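PDB 7JQY: Cif-like 1 from Burkholderia cenocepacia, which probably hydrolyses epoxides, as a Cif-like member of the alpha/beta hydrolase family that assembles into an octamer. Local coordinates for residues F194-T199 with L203-I208; A20-R25 with Q59-W64; V128-A133 with H244-P249; M266-E269 with D273-G276; D177-L182 with A223-Y228. The protein carries 1 engineered substitution. All blocks are in the same frame, centred on the assembly; numbering follows the deposited sequence.

From the N terminus, contact 2 closes first, bringing the loop after strand 50-54 back to the short helix at 22-25. Contact 3 then opens on helix 124-135 and closes only just before strand 250-255, so it spans the helical cap. Contact 5 lies within that span and joins two cap helices, and contact 1, between two successive cap helices, lies within contact 5. Contact 4 follows in series, tying helix 262-268 to the edge strand 274-279. None of the five cross. Contacts 1 and 2 touch through probable hydrogen bonds that tie cap to core (Y195 to Q59, D207 to Y62), whereas contacts 3 and 4 touch each other across the chain's centre from contact 2.

Contact 1: residues F194-T199 with L203-I208; sequences FYKKRT and LSNDDI
Y195 meets both L203 and I208, and the two aliphatic side chains reach its ring in different ways. The CD1 methyl of L203 lies at the ring edge, close to its plane, 3.9 Å from Y195 CE2. I208 instead brings its CG2 branch in obliquely, 3.8 Å from Y195 CG, an off-centre CH-pi contact with the methyl 29° from the ring normal. That branch stands anti to the backbone N of I208, while CG1 swings beside the N (chi1 -50°) and comes within 4.0 Å of Y195 CD2. The phenol oxygen points beyond this apolar patch and is bonded to D288 and Q59. L203 CD1 also packs against T199 OG1 at 3.4 Å, a van der Waals contact with a methyl; the hydroxyl itself is hydrogen-bonded to V201 O. On the outer side K196 bends at chi3, which carries NZ across to N205 OD1 at 2.7 Å. The ammonium sits 18° out of the amide carbonyl plane, and it also forms a salt bridge with E88 of the second subunit. S204, at the N-cap of the second helix, accepts from D206 N through OG at 3.1 Å. An aromatic-aliphatic patch inside, a polar bridge at the surface and an N-capped second helix make this a compact helix-loop-helix of the cap that, as in related epoxide hydrolases, sits over the alpha/beta hydrolase core.

Contact 2: residues A20-R25 with Q59-W64; sequences AGFERR and QTWYTW
The rings of F22 and W61 come together from opposite directions with their planes only 24° apart, yet they are slid so far that they hardly overlap. Their centroids, taken for the six-membered ring of W61, stand 5.8 Å apart, and contact is made by the outer carbons: F22 CZ lies 3.6 Å from W61 CZ3, and F22 CE1 3.9 Å from W61 CH2. Beyond this pair, F22 stacks on F26 and W61 meets H39 with its plane steeply inclined. Nearby, T63 CG2 rests 3.6 Å above one face of the W64 ring, toward the rim. With CG between the backbone N and the carbonyl carbon (chi1 75°), the indole of W61 is directed toward F22, which extends anti to its own N. W61 belongs to the loop after strand 50-54, a few residues beyond an HGWP sequence that matches the HGXP motif of alpha/beta hydrolase epoxide hydrolases, a motif that shapes the oxyanion hole in relatives. T60 OG1 accepts from Y62 N at 3.2 Å in an ST turn, and W64 N bonds back to W61 O in a short 3-10 segment. M13 of the third subunit packs on W61.

Contact 3: residues V128-A133 with H244-P249; sequences VAYAYA and HKLPMP
Y130 and L246 make the tight part of a contact between helix 124-135, the helix that follows the probable nucleophile elbow of the alpha/beta hydrolase fold, and the loop leading into strand 250-255. The CD1 methyl of L246 sits at the edge of the tyrosine ring, near its plane, 3.6 Å from Y130 CD1 and 3.7 Å from Y130 CE1. Its sister methyl, CD2, turns to the next turn of the helix and reaches A133 O at 3.6 Å and A133 CB at 3.8 Å. One leucine fork thus straddles two helix positions, and L143 of strand 140-146 touches it as well. The packing relaxes toward M248: only its terminal methyl arrives, with M248 CE 4.1 Å from A133 CB, after the chain has folded at chi2 and chi3. No direct hydrogen bond joins the segments, and at the H244 end, where the loop is exposed, direct packing gives way to water. The Y130 side chain, anti to the backbone N (chi1 168°), carries its hydroxyl to that end. There a water, lying in the plane of the ring, stands 2.6 Å from Y130 OH and donates to H244 O at 2.8 Å.

Contact 4: residues M266-E269 with D273-G276; sequences MARE and DVRG
V274 rests against the last turn of helix 262-268 with both of its methyls engaged by A267. Its CG1 lies 3.8 Å from A267 CB, and its CG2 lies 3.7 Å from A267 O, so one branch meets the side chain and the other the backbone. CG1 stands anti to the backbone N of V274 (chi1 -177°), which turns CG1 to the alanine methyl and CG2 to the carbonyl. R268 adds the third touch with the root of its side chain: R268 CG approaches V274 CB to 4.2 Å, crossing it at a slant, and the remainder runs extended from CG to NE, and the residue is exposed.

The next shell sets where these groups stand. A267 also touches A252 of strand 250-255, the parallel neighbour of strand 274-279, so the contact lies inside a beta-alpha-beta crossover at the edge of the sheet. R275, one residue further along the strand, points away from the helix and folds back on D273. R275 NH1 is 3.1 Å from D273 OD1 in a salt bridge whose hydrogen bonds are weak, and D273 O lies at the edge of the guanidinium. E304 and V250 O hold the same guanidinium, while K245 bonds weakly to R268 O.

Across the helix-strand interface itself there is no hydrogen bond. The chemistry therefore divides: directionless apolar packing on the side of V274 that meets the helix, and, on the side of R275, ionic pairing shared between D273 and E304, with hydrogen bonding to V250 O.

Contact 5: residues D177-L182 with A223-Y228; sequences DIAEML and AGFELY
Apolar packing is carried by A179 and F225. The methyl A179 CB comes obliquely to the ring, 3.6 Å from F225 CE2 and 3.7 Å from F225 CD2. With CG beside the backbone N (chi1 -67°), the phenylalanine extends from its helix to the small residue. A second kind of contact sets a carboxylate against the ring edge. E180 CG lies there in the ring plane, and E180 CD stands 3.8 Å from F225 CD2, the carboxylate turned 83° from the ring. Its oxygens stay near the C-H rim, where a negative group is probably better tolerated than over the face. These helices, 178-183 and 220-229, belong to the helical cap of the alpha/beta hydrolase fold, and H173 also meets the F225 ring.

Hydrogen bonding is local. E180 OE1 accepts a weak bond from D177 N at 3.0 Å; the reciprocal side-chain bond that would complete a capping box is absent, since the D177 side chain makes no capping bond. Ionic partners stand behind. E180 OE2 and E226 OE2, 5.0 Å apart, both form salt bridges with R229, which would offset their like charges, and R176 joins E226. D177 pairs with R222 of the fifth subunit, carrying the charge network across a subunit interface.

Contact 1: residues F194-T199 with L203-I208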
# COMPACT_ATOMS: atom_id res chain seq x y z
N PHE B 194 2.03 -13.15 18.98
CA PHE B 194 1.72 -14.50 19.41
C PHE B 194 2.81 -15.04 20.33
O PHE B 194 2.52 -15.61 21.39
CB PHE B 194 1.54 -15.40 18.18
CG PHE B 194 1.00 -16.74 18.49
CD1 PHE B 194 1.83 -17.76 18.92
CD2 PHE B 194 -0.36 -17.00 18.35
CE1 PHE B 194 1.33 -19.02 19.23
CE2 PHE B 194 -0.88 -18.25 18.65
CZ PHE B 194 -0.03 -19.26 19.09
N TYR B 195 4.05 -14.80 19.98
CA TYR B 195 5.14 -15.29 20.74
C TYR B 195 5.30 -14.64 22.08
O TYR B 195 5.40 -15.30 23.04
CB TYR B 195 6.43 -15.12 19.95
CG TYR B 195 7.28 -16.33 19.82
CD1 TYR B 195 7.09 -17.20 18.80
CD2 TYR B 195 8.27 -16.58 20.69
CE1 TYR B 195 7.88 -18.31 18.67
CE2 TYR B 195 9.06 -17.68 20.56
CZ TYR B 195 8.85 -18.54 19.54
OH TYR B 195 9.63 -19.63 19.40
N LYS B 196 5.27 -13.33 22.13
CA LYS B 196 5.56 -12.63 23.38
C LYS B 196 4.46 -12.81 24.41
O LYS B 196 4.74 -12.82 25.61
CB LYS B 196 5.80 -11.14 23.11
CG LYS B 196 7.09 -10.86 22.38
CD LYS B 196 7.29 -9.38 22.27
CE LYS B 196 7.95 -8.96 20.98
NZ LYS B 196 8.59 -7.62 21.17
N LYS B 197 3.21 -12.99 23.97
CA LYS B 197 2.12 -13.22 24.91
C LYS B 197 2.27 -14.54 25.65
O LYS B 197 1.71 -14.69 26.74
CB LYS B 197 0.78 -13.19 24.16
CG LYS B 197 0.14 -11.82 24.15
CD LYS B 197 -1.06 -11.75 23.25
CE LYS B 197 -1.80 -10.45 23.52
NZ LYS B 197 -1.62 -9.47 22.41
N ARG B 198 3.02 -15.49 25.11
CA ARG B 198 3.18 -16.81 25.71
C ARG B 198 4.56 -17.04 26.30
O ARG B 198 4.81 -18.11 26.86
CB ARG B 198 2.87 -17.89 24.67
CG ARG B 198 1.41 -17.91 24.21
CD ARG B 198 1.25 -18.68 22.87
NE ARG B 198 -0.16 -18.91 22.57
CZ ARG B 198 -0.98 -17.98 22.09
NH1 ARG B 198 -0.54 -16.75 21.84
NH2 ARG B 198 -2.26 -18.28 21.88
N THR B 199 5.49 -16.10 26.15
CA THR B 199 6.80 -16.26 26.75
C THR B 199 6.79 -15.68 28.16
O THR B 199 5.93 -14.87 28.52
CB THR B 199 7.89 -15.59 25.90
OG1 THR B 199 9.18 -16.06 26.30
CG2 THR B 199 7.85 -14.08 26.04
N LEU B 203 12.71 -12.52 25.20
CA LEU B 203 13.44 -12.93 24.01
C LEU B 203 13.75 -11.73 23.13
O LEU B 203 13.14 -10.67 23.23
CB LEU B 203 12.64 -13.97 23.22
CG LEU B 203 12.10 -15.08 24.12
CD1 LEU B 203 10.99 -15.83 23.41
CD2 LEU B 203 13.24 -16.01 24.50
N SER B 204 14.72 -11.91 22.24
CA SER B 204 15.11 -10.84 21.34
C SER B 204 14.18 -10.85 20.14
O SER B 204 13.82 -11.92 19.64
CB SER B 204 16.56 -10.99 20.89
OG SER B 204 16.80 -10.26 19.70
N ASN B 205 13.77 -9.65 19.71
CA ASN B 205 12.92 -9.54 18.53
C ASN B 205 13.59 -10.13 17.31
O ASN B 205 12.91 -10.70 16.44
CB ASN B 205 12.59 -8.07 18.25
CG ASN B 205 11.64 -7.47 19.25
OD1 ASN B 205 10.92 -8.18 19.96
ND2 ASN B 205 11.62 -6.15 19.30
N ASP B 206 14.92 -10.01 17.21
CA ASP B 206 15.60 -10.53 16.03
C ASP B 206 15.46 -12.04 15.93
O ASP B 206 15.36 -12.57 14.82
CB ASP B 206 17.08 -10.15 16.06
CG ASP B 206 17.31 -8.65 16.06
OD1 ASP B 206 16.35 -7.89 15.81
OD2 ASP B 206 18.45 -8.25 16.35
N ASP B 207 15.39 -12.74 17.06
CA ASP B 207 15.24 -14.19 17.01
C ASP B 207 13.83 -14.58 16.55
O ASP B 207 13.67 -15.45 15.70
CB ASP B 207 15.51 -14.80 18.39
CG ASP B 207 16.98 -15.01 18.66
OD1 ASP B 207 17.76 -15.21 17.69
OD2 ASP B 207 17.36 -14.98 19.85
N ILE B 208 12.80 -13.94 17.12
CA ILE B 208 11.43 -14.26 16.72
C ILE B 208 11.21 -13.89 15.25
O ILE B 208 10.49 -14.59 14.53
CB ILE B 208 10.42 -13.55 17.65
CG1 ILE B 208 10.76 -13.82 19.12
CG2 ILE B 208 9.00 -14.04 17.36
CD1 ILE B 208 10.14 -12.83 20.08

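Contact 2: residues A20-R25 with Q59-W64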
# COMPACT_ATOMS: atom_id res chain seq x y z
N ALA B 20 27.87 -19.19 19.44
CA ALA B 20 29.20 -19.14 18.83
C ALA B 20 29.64 -20.51 18.35
O ALA B 20 29.46 -21.52 19.04
CB ALA B 20 30.20 -18.59 19.84
N GLY B 21 30.20 -20.56 17.14
CA GLY B 21 30.71 -21.79 16.58
C GLY B 21 29.69 -22.66 15.88
O GLY B 21 30.07 -23.69 15.30
N PHE B 22 28.41 -22.30 15.93
CA PHE B 22 27.38 -23.12 15.30
C PHE B 22 27.63 -23.30 13.80
O PHE B 22 27.38 -24.38 13.25
CB PHE B 22 26.01 -22.49 15.55
CG PHE B 22 24.84 -23.38 15.20
CD1 PHE B 22 24.44 -23.55 13.88
CD2 PHE B 22 24.12 -24.04 16.20
CE1 PHE B 22 23.36 -24.35 13.57
CE2 PHE B 22 23.05 -24.85 15.89
CZ PHE B 22 22.67 -25.01 14.57
N GLU B 23 28.11 -22.25 13.13
CA GLU B 23 28.23 -22.27 11.67
C GLU B 23 29.19 -23.34 11.17
O GLU B 23 28.95 -23.95 10.12
CB GLU B 23 28.67 -20.91 11.14
CG GLU B 23 27.55 -19.89 11.04
CD GLU B 23 27.36 -19.10 12.32
OE1 GLU B 23 27.96 -19.48 13.36
OE2 GLU B 23 26.63 -18.09 12.29
N ARG B 24 30.28 -23.58 11.90
CA ARG B 24 31.30 -24.52 11.48
C ARG B 24 30.91 -25.95 11.80
O ARG B 24 31.54 -26.88 11.29
CB ARG B 24 32.64 -24.18 12.15
CG ARG B 24 33.20 -22.89 11.66
CD ARG B 24 33.92 -23.13 10.35
NE ARG B 24 33.72 -22.06 9.39
CZ ARG B 24 32.78 -22.03 8.45
NH1 ARG B 24 31.91 -23.03 8.33
NH2 ARG B 24 32.71 -21.00 7.62
N ARG B 25 29.89 -26.14 12.63
CA ARG B 25 29.51 -27.49 13.04
C ARG B 25 28.22 -28.09 12.46
O ARG B 25 28.03 -29.30 12.55
CB ARG B 25 29.46 -27.57 14.57
CG ARG B 25 30.82 -27.43 15.24
CD ARG B 25 30.70 -27.55 16.75
NE ARG B 25 30.03 -28.78 17.16
CZ ARG B 25 30.66 -29.93 17.38
NH1 ARG B 25 29.97 -31.01 17.74
NH2 ARG B 25 31.98 -30.01 17.24
N GLN B 59 7.30 -22.03 14.08
CA GLN B 59 8.73 -22.23 14.28
C GLN B 59 9.34 -22.92 13.06
O GLN B 59 8.66 -23.29 12.11
CB GLN B 59 8.98 -23.06 15.55
CG GLN B 59 8.21 -22.52 16.77
CD GLN B 59 8.56 -23.24 18.04
OE1 GLN B 59 8.46 -24.48 18.12
NE2 GLN B 59 9.01 -22.49 19.03
N THR B 60 10.66 -23.03 13.11
CA THR B 60 11.46 -23.81 12.18
C THR B 60 12.48 -24.57 13.02
O THR B 60 12.46 -24.49 14.25
CB THR B 60 12.18 -22.92 11.15
OG1 THR B 60 13.09 -22.07 11.85
CG2 THR B 60 11.20 -22.09 10.33
N TRP B 61 13.41 -25.25 12.34
CA TRP B 61 14.53 -25.89 13.04
C TRP B 61 15.26 -24.91 13.95
O TRP B 61 15.86 -25.32 14.95
CB TRP B 61 15.51 -26.48 12.01
CG TRP B 61 16.34 -25.43 11.34
CD1 TRP B 61 16.08 -24.81 10.15
CD2 TRP B 61 17.56 -24.84 11.84
NE1 TRP B 61 17.05 -23.88 9.88
CE2 TRP B 61 17.98 -23.88 10.90
CE3 TRP B 61 18.33 -25.04 12.99
CZ2 TRP B 61 19.13 -23.13 11.06
CZ3 TRP B 61 19.49 -24.29 13.15
CH2 TRP B 61 19.87 -23.34 12.19
N TYR B 62 15.24 -23.62 13.60
CA TYR B 62 16.03 -22.62 14.31
C TYR B 62 15.71 -22.57 15.80
O TYR B 62 16.50 -22.02 16.58
CB TYR B 62 15.79 -21.25 13.65
CG TYR B 62 16.55 -20.07 14.24
CD1 TYR B 62 17.88 -19.84 13.91
CD2 TYR B 62 15.93 -19.18 15.11
CE1 TYR B 62 18.58 -18.74 14.43
CE2 TYR B 62 16.61 -18.09 15.63
CZ TYR B 62 17.93 -17.87 15.29
OH TYR B 62 18.61 -16.79 15.81
N THR B 63 14.57 -23.12 16.23
CA THR B 63 14.23 -23.08 17.64
C THR B 63 15.15 -23.96 18.49
O THR B 63 15.26 -23.73 19.69
CB THR B 63 12.76 -23.45 17.86
OG1 THR B 63 12.35 -23.03 19.16
CG2 THR B 63 12.53 -24.95 17.73
N TRP B 64 15.83 -24.93 17.88
CA TRP B 64 16.73 -25.84 18.58
C TRP B 64 18.17 -25.34 18.61
O TRP B 64 19.07 -26.12 18.95
CB TRP B 64 16.68 -27.23 17.94
CG TRP B 64 15.29 -27.78 17.86
CD1 TRP B 64 14.52 -27.86 16.75
CD2 TRP B 64 14.51 -28.31 18.93
NE1 TRP B 64 13.30 -28.42 17.05
CE2 TRP B 64 13.27 -28.70 18.39
CE3 TRP B 64 14.73 -28.48 20.30
CZ2 TRP B 64 12.25 -29.26 19.17
CZ3 TRP B 64 13.72 -29.05 21.08
CH2 TRP B 64 12.50 -29.42 20.51

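Contact 3: residues V128-A133 with H244-P249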
# COMPACT_ATOMS: atom_id res chain seq x y z
N VAL B 128 3.47 -34.91 15.70
CA VAL B 128 4.19 -35.75 14.75
C VAL B 128 5.05 -36.77 15.49
O VAL B 128 5.06 -37.96 15.15
CB VAL B 128 5.04 -34.87 13.81
CG1 VAL B 128 5.66 -35.72 12.70
CG2 VAL B 128 4.20 -33.74 13.24
N ALA B 129 5.78 -36.32 16.51
CA ALA B 129 6.65 -37.24 17.24
C ALA B 129 5.85 -38.35 17.91
O ALA B 129 6.28 -39.51 17.91
CB ALA B 129 7.48 -36.48 18.27
N TYR B 130 4.69 -38.02 18.47
CA TYR B 130 3.86 -39.06 19.08
C TYR B 130 3.34 -40.03 18.02
O TYR B 130 3.39 -41.25 18.22
CB TYR B 130 2.68 -38.43 19.84
CG TYR B 130 1.65 -39.47 20.23
CD1 TYR B 130 1.93 -40.40 21.23
CD2 TYR B 130 0.42 -39.54 19.59
CE1 TYR B 130 0.99 -41.36 21.59
CE2 TYR B 130 -0.51 -40.49 19.94
CZ TYR B 130 -0.22 -41.40 20.94
OH TYR B 130 -1.15 -42.35 21.28
N ALA B 131 2.85 -39.50 16.90
CA ALA B 131 2.37 -40.36 15.82
C ALA B 131 3.48 -41.23 15.26
O ALA B 131 3.23 -42.35 14.81
CB ALA B 131 1.75 -39.51 14.70
N TYR B 132 4.72 -40.74 15.29
CA TYR B 132 5.86 -41.57 14.91
C TYR B 132 5.99 -42.75 15.86
O TYR B 132 6.08 -43.91 15.42
CB TYR B 132 7.13 -40.72 14.91
CG TYR B 132 8.32 -41.28 14.13
CD1 TYR B 132 8.60 -42.65 14.09
CD2 TYR B 132 9.18 -40.42 13.45
CE1 TYR B 132 9.68 -43.14 13.38
CE2 TYR B 132 10.27 -40.90 12.75
CZ TYR B 132 10.51 -42.26 12.71
OH TYR B 132 11.60 -42.73 12.02
N ALA B 133 5.97 -42.49 17.17
CA ALA B 133 6.12 -43.56 18.15
C ALA B 133 4.93 -44.50 18.14
O ALA B 133 5.09 -45.71 18.36
CB ALA B 133 6.32 -42.97 19.55
N HIS B 244 -3.17 -48.23 22.72
CA HIS B 244 -1.94 -48.98 22.93
C HIS B 244 -0.97 -47.94 23.47
O HIS B 244 -0.48 -47.09 22.72
CB HIS B 244 -1.45 -49.59 21.62
CG HIS B 244 -2.45 -50.49 20.96
ND1 HIS B 244 -2.83 -51.70 21.50
CD2 HIS B 244 -3.11 -50.39 19.78
CE1 HIS B 244 -3.69 -52.30 20.69
NE2 HIS B 244 -3.88 -51.52 19.64
N LYS B 245 -0.73 -47.98 24.77
CA LYS B 245 0.16 -47.00 25.34
C LYS B 245 1.59 -47.29 24.89
O LYS B 245 1.95 -48.44 24.62
CB LYS B 245 0.03 -47.00 26.86
CG LYS B 245 -1.38 -46.56 27.29
CD LYS B 245 -1.39 -45.67 28.51
CE LYS B 245 -1.25 -46.46 29.79
NZ LYS B 245 -1.67 -45.67 30.99
N LEU B 246 2.38 -46.23 24.79
CA LEU B 246 3.72 -46.37 24.23
C LEU B 246 4.61 -47.14 25.20
O LEU B 246 4.53 -46.94 26.42
CB LEU B 246 4.33 -45.00 23.92
CG LEU B 246 3.59 -44.14 22.89
CD1 LEU B 246 4.16 -42.73 22.87
CD2 LEU B 246 3.62 -44.77 21.51
N PRO B 247 5.46 -48.03 24.69
CA PRO B 247 6.31 -48.85 25.57
C PRO B 247 7.66 -48.24 25.90
O PRO B 247 8.26 -48.59 26.92
CB PRO B 247 6.49 -50.14 24.76
CG PRO B 247 6.45 -49.66 23.32
CD PRO B 247 5.55 -48.46 23.28
N MET B 248 8.18 -47.37 25.04
CA MET B 248 9.50 -46.80 25.27
C MET B 248 9.44 -45.72 26.35
O MET B 248 8.39 -45.12 26.58
CB MET B 248 10.06 -46.24 23.96
CG MET B 248 9.49 -44.89 23.56
SD MET B 248 7.81 -45.00 22.92
CE MET B 248 8.06 -46.07 21.51
N PRO B 249 10.57 -45.44 27.01
CA PRO B 249 10.58 -44.37 28.02
C PRO B 249 10.24 -43.02 27.41
O PRO B 249 10.66 -42.68 26.30
CB PRO B 249 12.02 -44.40 28.55
CG PRO B 249 12.52 -45.76 28.23
CD PRO B 249 11.85 -46.16 26.95
O HOH W 1 -0.57 -44.27 23.01

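Contact 4: residues M266-E269 with D273-G276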
# COMPACT_ATOMS: atom_id res chain seq x y z
N MET B 266 -0.70 -35.22 30.61
CA MET B 266 -1.07 -35.57 29.24
C MET B 266 -0.28 -36.78 28.76
O MET B 266 -0.83 -37.67 28.11
CB MET B 266 -0.82 -34.36 28.33
CG MET B 266 -1.18 -34.58 26.89
SD MET B 266 0.16 -35.26 25.90
CE MET B 266 1.57 -34.29 26.42
N ALA B 267 1.01 -36.83 29.09
CA ALA B 267 1.85 -37.92 28.62
C ALA B 267 1.47 -39.25 29.26
O ALA B 267 1.65 -40.31 28.65
CB ALA B 267 3.32 -37.61 28.90
N ARG B 268 0.95 -39.22 30.49
CA ARG B 268 0.62 -40.46 31.18
C ARG B 268 -0.61 -41.13 30.60
O ARG B 268 -0.81 -42.33 30.85
CB ARG B 268 0.41 -40.21 32.67
CG ARG B 268 1.68 -39.95 33.43
CD ARG B 268 1.40 -39.96 34.90
NE ARG B 268 2.60 -39.75 35.69
CZ ARG B 268 2.72 -38.80 36.62
NH1 ARG B 268 1.70 -37.99 36.87
NH2 ARG B 268 3.85 -38.68 37.30
N GLU B 269 -1.42 -40.42 29.82
CA GLU B 269 -2.48 -41.08 29.07
C GLU B 269 -1.96 -41.78 27.83
O GLU B 269 -2.70 -42.60 27.25
CB GLU B 269 -3.57 -40.09 28.64
CG GLU B 269 -3.72 -38.86 29.50
CD GLU B 269 -4.75 -37.90 28.93
OE1 GLU B 269 -4.62 -36.67 29.17
OE2 GLU B 269 -5.67 -38.36 28.22
N ASP B 273 5.68 -45.71 30.65
CA ASP B 273 6.92 -45.36 31.32
C ASP B 273 7.16 -43.87 31.10
O ASP B 273 7.77 -43.46 30.12
CB ASP B 273 8.09 -46.20 30.78
CG ASP B 273 9.39 -45.92 31.50
OD1 ASP B 273 9.36 -45.20 32.52
OD2 ASP B 273 10.45 -46.42 31.05
N VAL B 274 6.67 -43.05 32.03
CA VAL B 274 6.71 -41.60 31.88
C VAL B 274 7.35 -40.99 33.12
O VAL B 274 7.08 -41.40 34.25
CB VAL B 274 5.30 -41.00 31.67
CG1 VAL B 274 5.40 -39.50 31.45
CG2 VAL B 274 4.60 -41.66 30.51
N ARG B 275 8.19 -39.98 32.89
CA ARG B 275 8.78 -39.17 33.93
C ARG B 275 8.81 -37.74 33.41
O ARG B 275 8.83 -37.52 32.20
CB ARG B 275 10.20 -39.64 34.32
CG ARG B 275 11.33 -39.09 33.47
CD ARG B 275 11.53 -39.92 32.22
NE ARG B 275 12.08 -41.24 32.52
CZ ARG B 275 11.50 -42.39 32.18
NH1 ARG B 275 10.34 -42.39 31.55
NH2 ARG B 275 12.08 -43.54 32.49
N GLY B 276 8.75 -36.78 34.32
CA GLY B 276 8.63 -35.40 33.89
C GLY B 276 9.23 -34.42 34.86
O GLY B 276 9.62 -34.75 35.98

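Contact 5: residues D177-L182 with A223-Y228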
# COMPACT_ATOMS: atom_id res chain seq x y z
N ASP B 177 -8.37 -19.58 3.65
CA ASP B 177 -8.27 -18.36 2.85
C ASP B 177 -8.49 -17.09 3.67
O ASP B 177 -7.82 -16.08 3.44
CB ASP B 177 -9.25 -18.40 1.67
CG ASP B 177 -9.16 -19.70 0.91
OD1 ASP B 177 -10.21 -20.34 0.72
OD2 ASP B 177 -8.03 -20.09 0.53
N ILE B 178 -9.41 -17.12 4.64
CA ILE B 178 -9.62 -15.93 5.45
C ILE B 178 -8.37 -15.64 6.27
O ILE B 178 -7.91 -14.49 6.34
CB ILE B 178 -10.85 -16.10 6.37
CG1 ILE B 178 -12.15 -16.06 5.57
CG2 ILE B 178 -10.83 -15.03 7.45
CD1 ILE B 178 -12.41 -14.74 4.88
N ALA B 179 -7.81 -16.68 6.89
CA ALA B 179 -6.60 -16.53 7.71
C ALA B 179 -5.43 -16.02 6.88
O ALA B 179 -4.70 -15.11 7.31
CB ALA B 179 -6.25 -17.86 8.37
N GLU B 180 -5.23 -16.59 5.68
CA GLU B 180 -4.14 -16.15 4.81
C GLU B 180 -4.35 -14.71 4.37
O GLU B 180 -3.42 -13.91 4.37
CB GLU B 180 -4.02 -17.08 3.60
CG GLU B 180 -3.53 -18.48 3.95
CD GLU B 180 -4.66 -19.45 4.28
OE1 GLU B 180 -5.69 -19.00 4.84
OE2 GLU B 180 -4.51 -20.66 4.01
N MET B 181 -5.58 -14.36 4.01
CA MET B 181 -5.85 -13.01 3.54
C MET B 181 -5.65 -11.98 4.66
O MET B 181 -5.19 -10.86 4.40
CB MET B 181 -7.26 -12.95 2.98
CG MET B 181 -7.90 -11.59 3.02
SD MET B 181 -9.65 -11.81 2.76
CE MET B 181 -10.30 -11.47 4.42
N LEU B 182 -6.01 -12.33 5.89
CA LEU B 182 -5.85 -11.38 6.99
C LEU B 182 -4.39 -11.21 7.39
O LEU B 182 -3.94 -10.10 7.66
CB LEU B 182 -6.67 -11.82 8.20
CG LEU B 182 -8.19 -11.79 8.09
CD1 LEU B 182 -8.79 -12.21 9.43
CD2 LEU B 182 -8.67 -10.41 7.69
N ALA B 223 0.44 -23.49 4.36
CA ALA B 223 0.87 -24.79 4.83
C ALA B 223 0.81 -24.87 6.34
O ALA B 223 0.44 -25.91 6.91
CB ALA B 223 2.29 -25.09 4.34
N GLY B 224 1.19 -23.79 7.02
CA GLY B 224 1.10 -23.78 8.48
C GLY B 224 -0.33 -23.92 8.97
O GLY B 224 -0.61 -24.69 9.88
N PHE B 225 -1.27 -23.22 8.32
CA PHE B 225 -2.66 -23.25 8.77
C PHE B 225 -3.33 -24.59 8.47
O PHE B 225 -4.28 -24.97 9.16
CB PHE B 225 -3.45 -22.11 8.12
CG PHE B 225 -3.03 -20.75 8.59
CD1 PHE B 225 -2.55 -20.57 9.88
CD2 PHE B 225 -3.11 -19.66 7.74
CE1 PHE B 225 -2.16 -19.31 10.32
CE2 PHE B 225 -2.71 -18.41 8.17
CZ PHE B 225 -2.24 -18.23 9.46
N GLU B 226 -2.86 -25.30 7.44
CA GLU B 226 -3.39 -26.63 7.13
C GLU B 226 -3.06 -27.65 8.21
O GLU B 226 -3.75 -28.67 8.32
CB GLU B 226 -2.85 -27.11 5.78
CG GLU B 226 -3.34 -26.31 4.57
CD GLU B 226 -4.82 -26.47 4.30
OE1 GLU B 226 -5.37 -27.56 4.60
OE2 GLU B 226 -5.45 -25.52 3.79
N LEU B 227 -2.02 -27.41 9.00
CA LEU B 227 -1.79 -28.26 10.17
C LEU B 227 -2.98 -28.17 11.13
O LEU B 227 -3.43 -29.18 11.66
CB LEU B 227 -0.52 -27.84 10.90
CG LEU B 227 0.77 -27.75 10.07
CD1 LEU B 227 1.86 -26.95 10.80
CD2 LEU B 227 1.21 -29.16 9.81
N TYR B 228 -3.50 -26.95 11.32
CA TYR B 228 -4.65 -26.71 12.19
C TYR B 228 -5.95 -27.14 11.54
O TYR B 228 -6.89 -27.56 12.23
CB TYR B 228 -4.71 -25.22 12.56
CG TYR B 228 -3.55 -24.76 13.42
CD1 TYR B 228 -3.71 -24.59 14.79
CD2 TYR B 228 -2.30 -24.49 12.86
CE1 TYR B 228 -2.66 -24.17 15.59
CE2 TYR B 228 -1.24 -24.07 13.65
CZ TYR B 228 -1.43 -23.91 15.02
OH TYR B 228 -0.39 -23.50 15.82